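Local atomic coordinates of UPF0201 protein MJ1564 (Methanocaldococcus jannaschii DSM 2661, PDB entry 2PZZ), a protein that is of unknown function, belongs to the archaeal UPF0201 family and resembles RNA-binding proteins in structure, though a role in binding RNA is considered unlikely. Residues A[4-9]-A[104-109]; A[57-62]-A[123-128]. All coordinates share one frame; numbering follows the deposited sequence.

Contact 1: A[4-9]-A[104-109]; sequences VIIKAK and IFVKIL
I6 and V106 form a non-hydrogen-bonded antiparallel pair, and their side chains lie side by side, pointing the same way. CD1 of I6 reaches between the two methyls of V106. It comes within 3.3 Å of V106 CG2, tighter than a usual carbon contact. Both chi1 and chi2 of I6 are near -60°, which swings CD1 across to the partner strand. The other branch, CG2 of I6, stands anti to the backbone N and crosses obliquely to I104 CG2 at 3.6 Å. V4 has CG1 anti to its N (chi1 -172°) and meets V106 CG1 at 3.6 Å, again obliquely. This face is buried; helix 16-26 and F27 cover much of it. The two strands are neighbours in a five-stranded antiparallel sheet, with 3-10 in the middle and 104-109 beside it. Four backbone bonds join them in two hydrogen-bonded pairs, I5 with K107 and K7 with F105. The shortest runs from I5 N to K107 O, 2.7 Å and nearly straight at 165°. I5, K7, F105 and K107 lie on the other, more open face. Here CD of K7 passes at the edge of the F105 ring, 4.4 Å from CD2, while the ring stacks with Y83. CG1 of I5 crosses obliquely to L109 CD1 at 3.8 Å.

Contact 2: A[57-62]-A[123-128]; sequences LLRSQS and IAPRTK
NH1 of R59 is held by two hydrogen bonds, one to K55 O in its own helix and one to I123 O across the contact. The bond from R59 NH1 to I123 O is 3.0 Å long, with an angle of 149° at the hydrogen. It lies in the carbonyl plane, and the oxygen sits at the edge of the guanidinium, close to its plane. NH2 of R59 adds two weak bonds, one of 3.3 Å to I123 O and one to D122 O. The R59 chain runs extended from CG to NE. It then turns at chi4 (68°), which sets the guanidinium across the end of helix 116-123. The group is therefore gripped from both helices, which probably fixes its rotation. The R59 and P125 side chains cross at about a right angle, P125 CD lying 3.4 Å from R59 NH2. An alanine at R59 would remove the bonds to I123 O and K55 O and the weak one to D122 O, and would probably loosen the join between the two helix ends. Beside this polar link is a small apolar contact. The L58 side chain starts toward the 123-128 segment. Its CD1 crosses obliquely to I123 CG2 at 3.7 Å and comes within 4.4 Å of A124 CB. Past I123 the chain leaves its helix at A124. Helix 52-60 closes in a Schellman motif at S62, with S62 N bonded to R59 O at 2.8 Å. The contact thus joins the C-terminal ends of two helices, 52-60 and 116-123. A67 of helix 64-73 touches both L58 and A124.

Contact 1 is strand pairing within the sheet, its centre about 6 Å from the centre of the chain. Contact 2 joins helix ends farther out, its centre about 14 Å from the centre of the chain. The centres of the two contacts are about 20 Å apart, yet they touch. CD1 of I108, on the buried face of strand 104-109, packs 3.9 Å from CD1 of I123, at the end of helix 116-123. I123 thus meets the sheet with its CD1 and helix 52-60 with its CG2 and carbonyl oxygen. The segments alternate along the chain: 4-9, 57-62, 104-109, 123-128. The two contacts therefore interlock in sequence.

Contact 1: A[4-9]-A[104-109]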
ATOM      1  N   VAL A   4     -14.510 -17.439  -6.187  1.00 37.49           N
ATOM      2  CA  VAL A   4     -13.642 -16.265  -6.138  1.00 32.60           C
ATOM      3  C   VAL A   4     -12.363 -16.594  -5.395  1.00 33.39           C
ATOM      4  O   VAL A   4     -12.409 -17.128  -4.286  1.00 32.85           O
ATOM      5  CB  VAL A   4     -14.342 -15.091  -5.403  1.00 31.91           C
ATOM      6  CG1 VAL A   4     -13.510 -13.808  -5.515  1.00 28.33           C
ATOM      7  CG2 VAL A   4     -15.723 -14.879  -5.979  1.00 28.41           C
ATOM      8  N   ILE A   5     -11.215 -16.296  -6.005  1.00 32.62           N
ATOM      9  CA  ILE A   5      -9.929 -16.538  -5.346  1.00 29.88           C
ATOM     10  C   ILE A   5      -9.419 -15.164  -4.908  1.00 29.08           C
ATOM     11  O   ILE A   5      -9.440 -14.230  -5.689  1.00 29.08           O
ATOM     12  CB  ILE A   5      -8.880 -17.144  -6.302  1.00 30.65           C
ATOM     13  CG1 ILE A   5      -9.469 -18.331  -7.077  1.00 33.48           C
ATOM     14  CG2 ILE A   5      -7.657 -17.568  -5.502  1.00 25.85           C
ATOM     15  CD1 ILE A   5     -10.084 -19.417  -6.216  1.00 36.72           C
ATOM     16  N   ILE A   6      -8.942 -15.053  -3.672  1.00 29.57           N
ATOM     17  CA  ILE A   6      -8.459 -13.778  -3.146  1.00 29.85           C
ATOM     18  C   ILE A   6      -7.067 -13.858  -2.541  1.00 30.30           C
ATOM     19  O   ILE A   6      -6.772 -14.776  -1.786  1.00 32.70           O
ATOM     20  CB  ILE A   6      -9.417 -13.247  -2.054  1.00 30.38           C
ATOM     21  CG1 ILE A   6     -10.771 -12.961  -2.683  1.00 33.83           C
ATOM     22  CG2 ILE A   6      -8.865 -12.001  -1.409  1.00 30.17           C
ATOM     23  CD1 ILE A   6     -10.674 -12.094  -3.905  1.00 41.30           C
ATOM     24  N   LYS A   7      -6.228 -12.881  -2.876  1.00 28.50           N
ATOM     25  CA  LYS A   7      -4.870 -12.798  -2.345  1.00 31.18           C
ATOM     26  C   LYS A   7      -4.578 -11.332  -2.046  1.00 27.30           C
ATOM     27  O   LYS A   7      -4.913 -10.461  -2.836  1.00 26.10           O
ATOM     28  CB  LYS A   7      -3.861 -13.327  -3.374  1.00 35.32           C
ATOM     29  CG  LYS A   7      -4.129 -14.765  -3.793  1.00 40.92           C
ATOM     30  CD  LYS A   7      -3.096 -15.262  -4.796  1.00 47.43           C
ATOM     31  CE  LYS A   7      -3.392 -16.707  -5.195  1.00 52.15           C
ATOM     32  NZ  LYS A   7      -2.466 -17.230  -6.245  1.00 57.18           N
ATOM     33  N   ALA A   8      -3.966 -11.060  -0.903  1.00 28.05           N
ATOM     34  CA  ALA A   8      -3.643  -9.686  -0.528  1.00 28.26           C
ATOM     35  C   ALA A   8      -2.385  -9.708   0.303  1.00 28.65           C
ATOM     36  O   ALA A   8      -2.335 -10.377   1.335  1.00 29.54           O
ATOM     37  CB  ALA A   8      -4.785  -9.073   0.288  1.00 28.34           C
ATOM     38  N   LYS A   9      -1.363  -8.989  -0.144  1.00 30.69           N
ATOM     39  CA  LYS A   9      -0.110  -8.947   0.598  1.00 33.64           C
ATOM     40  C   LYS A   9      -0.319  -8.048   1.813  1.00 31.63           C
ATOM     41  O   LYS A   9      -1.198  -7.191   1.817  1.00 32.94           O
ATOM     42  CB  LYS A   9       1.028  -8.371  -0.269  1.00 36.89           C
ATOM     43  CG  LYS A   9       1.009  -6.840  -0.417  1.00 43.12           C
ATOM     44  CD  LYS A   9       2.288  -6.291  -1.080  1.00 44.50           C
ATOM     45  CE  LYS A   9       2.426  -6.748  -2.537  1.00 49.52           C
ATOM     46  NZ  LYS A   9       3.533  -6.051  -3.287  1.00 50.37           N
ATOM     47  N   ILE A 104      -6.002  -5.763  -3.617  1.00 30.99           N
ATOM     48  CA  ILE A 104      -6.491  -7.102  -3.361  1.00 30.63           C
ATOM     49  C   ILE A 104      -6.655  -7.718  -4.743  1.00 30.88           C
ATOM     50  O   ILE A 104      -7.389  -7.200  -5.570  1.00 31.16           O
ATOM     51  CB  ILE A 104      -7.884  -7.093  -2.636  1.00 33.15           C
ATOM     52  CG1 ILE A 104      -7.778  -6.411  -1.257  1.00 34.14           C
ATOM     53  CG2 ILE A 104      -8.375  -8.525  -2.406  1.00 24.93           C
ATOM     54  CD1 ILE A 104      -7.567  -4.936  -1.321  1.00 43.17           C
ATOM     55  N   PHE A 105      -5.946  -8.810  -4.996  1.00 32.61           N
ATOM     56  CA  PHE A 105      -6.019  -9.479  -6.286  1.00 31.81           C
ATOM     57  C   PHE A 105      -7.207 -10.433  -6.276  1.00 28.76           C
ATOM     58  O   PHE A 105      -7.259 -11.335  -5.450  1.00 25.42           O
ATOM     59  CB  PHE A 105      -4.722 -10.252  -6.531  1.00 35.68           C
ATOM     60  CG  PHE A 105      -4.719 -11.027  -7.811  1.00 37.86           C
ATOM     61  CD1 PHE A 105      -5.251 -10.475  -8.970  1.00 41.53           C
ATOM     62  CD2 PHE A 105      -4.153 -12.297  -7.865  1.00 41.62           C
ATOM     63  CE1 PHE A 105      -5.221 -11.180 -10.180  1.00 44.26           C
ATOM     64  CE2 PHE A 105      -4.114 -13.011  -9.060  1.00 44.62           C
ATOM     65  CZ  PHE A 105      -4.651 -12.450 -10.225  1.00 43.76           C
ATOM     66  N   VAL A 106      -8.139 -10.233  -7.202  1.00 29.52           N
ATOM     67  CA  VAL A 106      -9.354 -11.044  -7.276  1.00 31.05           C
ATOM     68  C   VAL A 106      -9.573 -11.815  -8.576  1.00 31.47           C
ATOM     69  O   VAL A 106      -9.563 -11.239  -9.666  1.00 28.97           O
ATOM     70  CB  VAL A 106     -10.622 -10.174  -7.081  1.00 29.51           C
ATOM     71  CG1 VAL A 106     -11.859 -11.064  -7.128  1.00 28.41           C
ATOM     72  CG2 VAL A 106     -10.548  -9.396  -5.768  1.00 31.81           C
ATOM     73  N   LYS A 107      -9.840 -13.109  -8.436  1.00 33.01           N
ATOM     74  CA  LYS A 107     -10.089 -13.979  -9.583  1.00 35.27           C
ATOM     75  C   LYS A 107     -11.436 -14.686  -9.435  1.00 34.72           C
ATOM     76  O   LYS A 107     -11.679 -15.405  -8.461  1.00 34.48           O
ATOM     77  CB  LYS A 107      -8.973 -15.023  -9.686  1.00 38.31           C
ATOM     78  CG  LYS A 107      -8.791 -15.629 -11.062  1.00 43.03           C
ATOM     79  CD  LYS A 107      -7.834 -16.822 -11.024  1.00 47.16           C
ATOM     80  CE  LYS A 107      -6.516 -16.490 -10.337  1.00 51.13           C
ATOM     81  NZ  LYS A 107      -5.706 -15.524 -11.128  1.00 57.07           N
ATOM     82  N   ILE A 108     -12.317 -14.469 -10.400  1.00 34.77           N
ATOM     83  CA  ILE A 108     -13.626 -15.095 -10.386  1.00 35.93           C
ATOM     84  C   ILE A 108     -13.624 -16.223 -11.415  1.00 39.23           C
ATOM     85  O   ILE A 108     -13.478 -15.968 -12.614  1.00 39.10           O
ATOM     86  CB  ILE A 108     -14.713 -14.086 -10.745  1.00 35.56           C
ATOM     87  CG1 ILE A 108     -14.808 -13.021  -9.649  1.00 35.76           C
ATOM     88  CG2 ILE A 108     -16.036 -14.807 -10.948  1.00 35.14           C
ATOM     89  CD1 ILE A 108     -15.671 -11.812 -10.023  1.00 37.11           C
ATOM     90  N   LEU A 109     -13.784 -17.460 -10.945  1.00 38.72           N
ATOM     91  CA  LEU A 109     -13.770 -18.633 -11.815  1.00 41.54           C
ATOM     92  C   LEU A 109     -15.165 -19.214 -12.032  1.00 41.93           C
ATOM     93  O   LEU A 109     -15.898 -19.477 -11.080  1.00 43.07           O
ATOM     94  CB  LEU A 109     -12.868 -19.720 -11.218  1.00 41.13           C
ATOM     95  CG  LEU A 109     -11.532 -19.282 -10.602  1.00 44.32           C
ATOM     96  CD1 LEU A 109     -10.850 -20.479  -9.941  1.00 44.24           C
ATOM     97  CD2 LEU A 109     -10.631 -18.683 -11.676  1.00 47.73           C
TER

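Contact 2: A[57-62]-A[123-128]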
ATOM      1  N   LEU A  57     -22.352  -3.200  -3.585  1.00 36.42           N
ATOM      2  CA  LEU A  57     -21.499  -2.022  -3.566  1.00 33.80           C
ATOM      3  C   LEU A  57     -21.350  -1.364  -4.926  1.00 34.32           C
ATOM      4  O   LEU A  57     -21.332  -0.131  -5.021  1.00 35.68           O
ATOM      5  CB  LEU A  57     -20.132  -2.368  -2.981  1.00 36.67           C
ATOM      6  CG  LEU A  57     -20.182  -2.894  -1.539  1.00 36.35           C
ATOM      7  CD1 LEU A  57     -18.806  -3.330  -1.108  1.00 33.43           C
ATOM      8  CD2 LEU A  57     -20.727  -1.809  -0.601  1.00 37.18           C
ATOM      9  N   LEU A  58     -21.254  -2.161  -5.986  1.00 31.53           N
ATOM     10  CA  LEU A  58     -21.131  -1.575  -7.320  1.00 29.53           C
ATOM     11  C   LEU A  58     -22.414  -0.773  -7.622  1.00 30.23           C
ATOM     12  O   LEU A  58     -22.359   0.316  -8.179  1.00 30.10           O
ATOM     13  CB  LEU A  58     -20.927  -2.665  -8.386  1.00 28.91           C
ATOM     14  CG  LEU A  58     -19.714  -3.613  -8.252  1.00 26.94           C
ATOM     15  CD1 LEU A  58     -19.755  -4.654  -9.349  1.00 24.59           C
ATOM     16  CD2 LEU A  58     -18.426  -2.835  -8.321  1.00 27.21           C
ATOM     17  N   ARG A  59     -23.569  -1.310  -7.247  1.00 31.46           N
ATOM     18  CA  ARG A  59     -24.829  -0.605  -7.493  1.00 34.87           C
ATOM     19  C   ARG A  59     -24.904   0.624  -6.587  1.00 36.80           C
ATOM     20  O   ARG A  59     -25.131   1.734  -7.068  1.00 35.02           O
ATOM     21  CB  ARG A  59     -26.010  -1.562  -7.267  1.00 34.56           C
ATOM     22  CG  ARG A  59     -26.075  -2.629  -8.365  1.00 33.30           C
ATOM     23  CD  ARG A  59     -26.842  -3.871  -7.963  1.00 33.57           C
ATOM     24  NE  ARG A  59     -26.901  -4.816  -9.078  1.00 33.84           N
ATOM     25  CZ  ARG A  59     -25.849  -5.470  -9.571  1.00 32.48           C
ATOM     26  NH1 ARG A  59     -24.638  -5.293  -9.048  1.00 29.75           N
ATOM     27  NH2 ARG A  59     -26.009  -6.298 -10.591  1.00 35.05           N
ATOM     28  N   SER A  60     -24.671   0.424  -5.289  1.00 38.28           N
ATOM     29  CA  SER A  60     -24.682   1.525  -4.316  1.00 41.58           C
ATOM     30  C   SER A  60     -23.782   2.700  -4.698  1.00 41.31           C
ATOM     31  O   SER A  60     -24.193   3.858  -4.622  1.00 43.47           O
ATOM     32  CB  SER A  60     -24.242   1.023  -2.942  1.00 42.16           C
ATOM     33  OG  SER A  60     -25.200   0.153  -2.385  1.00 49.35           O
ATOM     34  N   GLN A  61     -22.545   2.408  -5.087  1.00 40.37           N
ATOM     35  CA  GLN A  61     -21.602   3.459  -5.456  1.00 37.98           C
ATOM     36  C   GLN A  61     -21.870   3.930  -6.871  1.00 37.86           C
ATOM     37  O   GLN A  61     -21.253   4.883  -7.359  1.00 38.01           O
ATOM     38  CB  GLN A  61     -20.164   2.940  -5.355  1.00 37.70           C
ATOM     39  CG  GLN A  61     -19.813   2.291  -4.036  1.00 38.91           C
ATOM     40  CD  GLN A  61     -18.376   1.800  -4.009  1.00 39.26           C
ATOM     41  OE1 GLN A  61     -17.970   1.059  -3.114  1.00 36.88           O
ATOM     42  NE2 GLN A  61     -17.598   2.217  -4.997  1.00 42.27           N
ATOM     43  N   SER A  62     -22.783   3.238  -7.540  1.00 37.39           N
ATOM     44  CA  SER A  62     -23.130   3.584  -8.907  1.00 38.67           C
ATOM     45  C   SER A  62     -21.899   3.571  -9.831  1.00 37.18           C
ATOM     46  O   SER A  62     -21.684   4.511 -10.601  1.00 36.53           O
ATOM     47  CB  SER A  62     -23.801   4.970  -8.932  1.00 41.31           C
ATOM     48  OG  SER A  62     -24.168   5.355 -10.247  1.00 45.85           O
ATOM     49  N   ILE A 123     -23.006  -9.465 -12.625  1.00 39.62           N
ATOM     50  CA  ILE A 123     -22.339  -8.673 -11.601  1.00 38.56           C
ATOM     51  C   ILE A 123     -22.373  -7.180 -11.911  1.00 38.70           C
ATOM     52  O   ILE A 123     -22.764  -6.373 -11.062  1.00 37.50           O
ATOM     53  CB  ILE A 123     -20.869  -9.112 -11.429  1.00 38.71           C
ATOM     54  CG1 ILE A 123     -20.827 -10.544 -10.884  1.00 39.74           C
ATOM     55  CG2 ILE A 123     -20.136  -8.166 -10.468  1.00 36.15           C
ATOM     56  CD1 ILE A 123     -19.408 -11.111 -10.713  1.00 36.01           C
ATOM     57  N   ALA A 124     -21.958  -6.824 -13.124  1.00 37.49           N
ATOM     58  CA  ALA A 124     -21.919  -5.439 -13.568  1.00 37.58           C
ATOM     59  C   ALA A 124     -22.675  -5.282 -14.887  1.00 38.94           C
ATOM     60  O   ALA A 124     -22.077  -5.276 -15.967  1.00 38.02           O
ATOM     61  CB  ALA A 124     -20.460  -4.979 -13.730  1.00 35.91           C
ATOM     62  N   PRO A 125     -24.011  -5.155 -14.810  1.00 40.37           N
ATOM     63  CA  PRO A 125     -24.892  -4.993 -15.969  1.00 41.88           C
ATOM     64  C   PRO A 125     -24.738  -3.618 -16.606  1.00 44.19           C
ATOM     65  O   PRO A 125     -24.495  -2.626 -15.905  1.00 43.65           O
ATOM     66  CB  PRO A 125     -26.292  -5.149 -15.371  1.00 39.67           C
ATOM     67  CG  PRO A 125     -26.065  -5.872 -14.087  1.00 40.40           C
ATOM     68  CD  PRO A 125     -24.807  -5.269 -13.577  1.00 39.78           C
ATOM     69  N   ARG A 126     -24.897  -3.557 -17.926  1.00 45.85           N
ATOM     70  CA  ARG A 126     -24.815  -2.286 -18.628  1.00 50.02           C
ATOM     71  C   ARG A 126     -25.910  -1.371 -18.091  1.00 51.58           C
ATOM     72  O   ARG A 126     -26.812  -1.828 -17.381  1.00 51.20           O
ATOM     73  CB  ARG A 126     -25.019  -2.487 -20.133  1.00 52.89           C
ATOM     74  CG  ARG A 126     -23.915  -3.285 -20.796  1.00 54.77           C
ATOM     75  CD  ARG A 126     -23.976  -3.179 -22.308  1.00 58.98           C
ATOM     76  NE  ARG A 126     -22.782  -3.751 -22.932  1.00 62.02           N
ATOM     77  CZ  ARG A 126     -21.533  -3.404 -22.623  1.00 63.34           C
ATOM     78  NH1 ARG A 126     -21.299  -2.484 -21.694  1.00 63.72           N
ATOM     79  NH2 ARG A 126     -20.512  -3.986 -23.236  1.00 64.30           N
ATOM     80  N   THR A 127     -25.822  -0.081 -18.412  1.00 53.08           N
ATOM     81  CA  THR A 127     -26.829   0.885 -17.973  1.00 56.71           C
ATOM     82  C   THR A 127     -27.049   1.977 -19.018  1.00 58.77           C
ATOM     83  O   THR A 127     -26.273   2.123 -19.968  1.00 59.13           O
ATOM     84  CB  THR A 127     -26.449   1.586 -16.638  1.00 56.40           C
ATOM     85  OG1 THR A 127     -25.293   2.410 -16.834  1.00 56.69           O
ATOM     86  CG2 THR A 127     -26.161   0.562 -15.551  1.00 56.67           C
ATOM     87  N   LYS A 128     -28.129   2.728 -18.831  1.00 61.84           N
ATOM     88  CA  LYS A 128     -28.501   3.836 -19.697  1.00 64.16           C
ATOM     89  C   LYS A 128     -29.088   4.882 -18.766  1.00 65.38           C
ATOM     90  O   LYS A 128     -30.293   4.901 -18.519  1.00 66.87           O
ATOM     91  CB  LYS A 128     -29.563   3.409 -20.716  1.00 66.08           C
ATOM     92  CG  LYS A 128     -29.119   2.329 -21.691  1.00 68.81           C
ATOM     93  CD  LYS A 128     -30.211   2.019 -22.712  1.00 70.43           C
ATOM     94  CE  LYS A 128     -29.771   0.935 -23.690  1.00 70.86           C
ATOM     95  NZ  LYS A 128     -30.790   0.672 -24.748  1.00 71.46           N
TER